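Local coordinates for esterase (Uncultured bacterium, PDB 5EGN), which hydrolyses the lactone ring of N-acyl homoserine lactones, the quorum-sensing signals of many bacteria, as an alpha/beta-hydrolase-fold lactonase, at the interface of chains A and B. Numbering follows the deposited sequence. Chains: chain A/B, Esterase.

Contact 1: the interface of chains A and B. Residues chain A 163, 166-167, 170-171; chain B 40-41, 44.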
# COMPACT_ATOMS: atom_id res chain seq x y z
N ALA A 163 14.42 1.60 0.35
CA ALA A 163 14.34 0.28 0.97
C ALA A 163 13.27 -0.61 0.31
O ALA A 163 13.56 -1.72 -0.14
CB ALA A 163 14.06 0.41 2.46
N LYS A 166 14.04 -1.44 -3.35
CA LYS A 166 15.07 -2.47 -3.45
C LYS A 166 14.49 -3.82 -3.07
O LYS A 166 14.95 -4.87 -3.54
CB LYS A 166 16.27 -2.14 -2.57
CG LYS A 166 17.32 -1.28 -3.26
CD LYS A 166 18.59 -1.17 -2.43
CE LYS A 166 19.63 -0.31 -3.13
NZ LYS A 166 20.89 -0.20 -2.34
N ALA A 167 13.47 -3.80 -2.21
CA ALA A 167 12.80 -5.02 -1.79
C ALA A 167 11.89 -5.57 -2.90
O ALA A 167 11.75 -6.78 -3.04
CB ALA A 167 11.99 -4.76 -0.54
N SER A 170 13.63 -7.89 -5.33
CA SER A 170 14.35 -8.97 -4.66
C SER A 170 13.38 -10.04 -4.17
O SER A 170 13.80 -11.10 -3.71
CB SER A 170 15.17 -8.42 -3.50
OG SER A 170 16.17 -7.52 -3.96
N VAL A 171 12.09 -9.75 -4.27
CA VAL A 171 11.07 -10.71 -3.88
C VAL A 171 10.44 -11.36 -5.11
O VAL A 171 9.68 -10.72 -5.83
CB VAL A 171 9.97 -10.05 -3.03
CG1 VAL A 171 8.87 -11.05 -2.69
CG2 VAL A 171 10.56 -9.47 -1.75
N PHE B 40 7.30 -5.74 2.06
CA PHE B 40 8.26 -6.24 1.08
C PHE B 40 9.72 -6.29 1.54
O PHE B 40 10.45 -7.20 1.15
CB PHE B 40 8.14 -5.42 -0.21
CG PHE B 40 6.80 -5.56 -0.88
CD1 PHE B 40 6.54 -6.64 -1.70
CD2 PHE B 40 5.80 -4.62 -0.66
CE1 PHE B 40 5.30 -6.77 -2.31
CE2 PHE B 40 4.57 -4.75 -1.27
CZ PHE B 40 4.32 -5.83 -2.09
N PRO B 41 10.17 -5.31 2.36
CA PRO B 41 11.49 -5.53 2.95
C PRO B 41 11.56 -6.79 3.81
O PRO B 41 12.58 -7.48 3.80
CB PRO B 41 11.70 -4.28 3.80
CG PRO B 41 10.94 -3.23 3.08
CD PRO B 41 9.71 -3.92 2.54
N GLN B 44 11.78 -10.25 2.04
CA GLN B 44 13.11 -10.68 1.62
C GLN B 44 13.65 -11.77 2.55
O GLN B 44 14.38 -12.66 2.12
CB GLN B 44 14.09 -9.50 1.59
CG GLN B 44 13.67 -8.35 0.70
CD GLN B 44 14.67 -7.21 0.73
OE1 GLN B 44 14.50 -6.24 1.48
NE2 GLN B 44 15.71 -7.31 -0.08
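B:Gln44 sets its carboxamide face-on to A:Ala167, in the last turn of helix 159-168 of chain A, where the alanine offers little more than backbone and a methyl group. The amide carbon CD of B:Gln44 lies 3.8 Å from CA of A:Ala167, which stands almost straight above it, and its oxygen OE1 is 3.5 Å from the methyl CB of the same residue. At the other end of the amide, NE2 of B:Gln44 reaches beyond the helix to CB of A:Ser170, 3.6 Å away. This span depends on a chain extended beyond CG (chi2 179°), with chi3 -96° turning the amide plane to face the alanine. Alanine suits its place because a single methyl lets the helix lie close to the loop of chain B: CB of A:Ala167 sits 3.3 Å from the carbonyl O of B:Phe40 and 3.6 Å from CA of B:Pro41. A:Ser170 turns its hydroxyl OG back to the carbonyl O of A:Lys166, 2.9 Å away, a hydrogen bond within chain A that probably steadies the helix end, with CB facing the glutamine. Beside it, A:Val171 brings CG2 to 3.7 Å from the O of B:Phe40. With an alanine in place of B:Gln44, the amide cover would be gone and A:Ala167 and A:Ser170 would probably face a gap. The patch brings a helix end and a loop into close contact, and may help to hold the two copies together if this pair is the biological dimer.

Contact 2: the interface of chains A and B. Residues chain A 160, 163-164, 168; chain B 36-37, 40-41.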
# COMPACT_ATOMS: atom_id res chain seq x y z
N GLU A 160 13.02 4.70 3.69
CA GLU A 160 12.10 3.58 3.54
C GLU A 160 11.65 3.39 2.09
O GLU A 160 11.25 2.29 1.69
CB GLU A 160 10.88 3.76 4.44
CG GLU A 160 10.01 4.96 4.09
CD GLU A 160 10.36 6.20 4.89
OE1 GLU A 160 11.41 6.20 5.55
OE2 GLU A 160 9.56 7.16 4.87
N ALA A 163 14.42 1.60 0.35
CA ALA A 163 14.34 0.28 0.97
C ALA A 163 13.27 -0.61 0.31
O ALA A 163 13.56 -1.72 -0.14
CB ALA A 163 14.06 0.41 2.46
N VAL A 164 12.04 -0.10 0.25
CA VAL A 164 10.93 -0.89 -0.28
C VAL A 164 11.09 -1.14 -1.78
O VAL A 164 10.65 -2.17 -2.30
CB VAL A 164 9.56 -0.21 0.00
CG1 VAL A 164 9.35 1.02 -0.87
CG2 VAL A 164 8.42 -1.19 -0.20
N HIS A 168 11.30 -4.67 -3.67
CA HIS A 168 10.34 -5.05 -4.71
C HIS A 168 10.89 -6.06 -5.73
O HIS A 168 10.21 -7.02 -6.08
CB HIS A 168 9.84 -3.81 -5.46
CG HIS A 168 8.57 -3.25 -4.91
ND1 HIS A 168 7.39 -3.96 -4.87
CD2 HIS A 168 8.29 -2.04 -4.38
CE1 HIS A 168 6.44 -3.22 -4.34
NE2 HIS A 168 6.96 -2.04 -4.03
N TYR B 36 2.71 -1.26 3.56
CA TYR B 36 3.47 -1.23 2.30
C TYR B 36 4.97 -1.19 2.51
O TYR B 36 5.72 -1.91 1.84
CB TYR B 36 3.04 -0.04 1.42
CG TYR B 36 3.84 0.06 0.13
CD1 TYR B 36 3.65 -0.85 -0.90
CD2 TYR B 36 4.79 1.06 -0.05
CE1 TYR B 36 4.38 -0.77 -2.08
CE2 TYR B 36 5.53 1.15 -1.23
CZ TYR B 36 5.31 0.22 -2.23
OH TYR B 36 6.04 0.30 -3.40
N PHE B 37 5.42 -0.36 3.44
CA PHE B 37 6.86 -0.20 3.65
C PHE B 37 7.46 -1.29 4.53
O PHE B 37 8.68 -1.37 4.67
CB PHE B 37 7.15 1.17 4.27
CG PHE B 37 6.94 2.31 3.33
CD1 PHE B 37 7.85 2.60 2.32
CD2 PHE B 37 5.81 3.11 3.45
CE1 PHE B 37 7.65 3.66 1.46
CE2 PHE B 37 5.61 4.18 2.59
CZ PHE B 37 6.52 4.45 1.59
N PHE B 40 7.30 -5.74 2.06
CA PHE B 40 8.26 -6.24 1.08
C PHE B 40 9.72 -6.29 1.54
O PHE B 40 10.45 -7.20 1.15
CB PHE B 40 8.14 -5.42 -0.21
CG PHE B 40 6.80 -5.56 -0.88
CD1 PHE B 40 6.54 -6.64 -1.70
CD2 PHE B 40 5.80 -4.62 -0.66
CE1 PHE B 40 5.30 -6.77 -2.31
CE2 PHE B 40 4.57 -4.75 -1.27
CZ PHE B 40 4.32 -5.83 -2.09
N PRO B 41 10.17 -5.31 2.36
CA PRO B 41 11.49 -5.53 2.95
C PRO B 41 11.56 -6.79 3.81
O PRO B 41 12.58 -7.48 3.80
CB PRO B 41 11.70 -4.28 3.80
CG PRO B 41 10.94 -3.23 3.08
CD PRO B 41 9.71 -3.92 2.54
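This mainly apolar patch, with a tyrosine–histidine hydrogen bond, belongs to a two-fold symmetric interface between two copies of an alpha/beta-hydrolase-fold enzyme, in which helix 159-168 of chain A packs on the short helix 36-39 and following loop of chain B; it helps join the two subunits of the deposited assembly, which may or may not be the pair found in solution. A:Val164 lies at the middle of the patch and divides its two methyls among several partners. CG2 of A:Val164, anti to the backbone N, lies over one face of the B:Tyr36 ring toward its rim and is 3.5 Å from the carbonyl O of B:Tyr36. CG1 of A:Val164 meets CE2 of B:Tyr36 at 3.8 Å and also touches B:Phe37, while CD of B:Pro41 borders CG2. A branched aliphatic side chain is well shaped for this wedge between aromatic and proline surfaces.

One turn further along the helix, A:His168 joins polar and aromatic contacts. The imidazole NE2 of A:His168 and the phenol OH of B:Tyr36 form a 2.6 Å hydrogen bond, 155° at the hydrogen, whose direction is not settled. The tyrosine CZ lies in the imidazole plane at its edge, and the two side chains cross at about a right angle. CE1 of A:His168 stands over the centre of one face of B:Phe40, 3.8 Å above the ring plane. Histidine can thus use its nitrogen for the phenol and its carbon for the phenyl face.

Toward the start of the helix, the methylene CG of A:Glu160 sits over a face of B:Phe37, 4.0 Å from the ring centroid, as a CH-pi contact. Chi1 of 64°, with CG between the backbone N and the carbonyl carbon, brings this methylene over the ring; the chain then bends at chi2, and the carboxylate plane stands 89° to the ring. The opposite face of B:Phe37 is backed by CD2 of B:Tyr36, which probably helps to hold the ring in place.

Contact 1 and contact 2 are neighbouring parts of one interface, the centres of their C-alpha atoms about 6 Å apart. They share A:Ala163 on helix 159-168 and B:Phe40 and B:Pro41 just after helix 36-39. Contact 2 follows much of the chain A helix, whereas contact 1 continues over its end into the next loop, so one helix and one helix-loop segment meet along a continuous strip. B:Phe40 bridges them, with its backbone side in contact 1 and its ring in contact 2. Two-fold symmetry repeats the strip with the chains exchanged, so each subunit contributes both surfaces to the assembly.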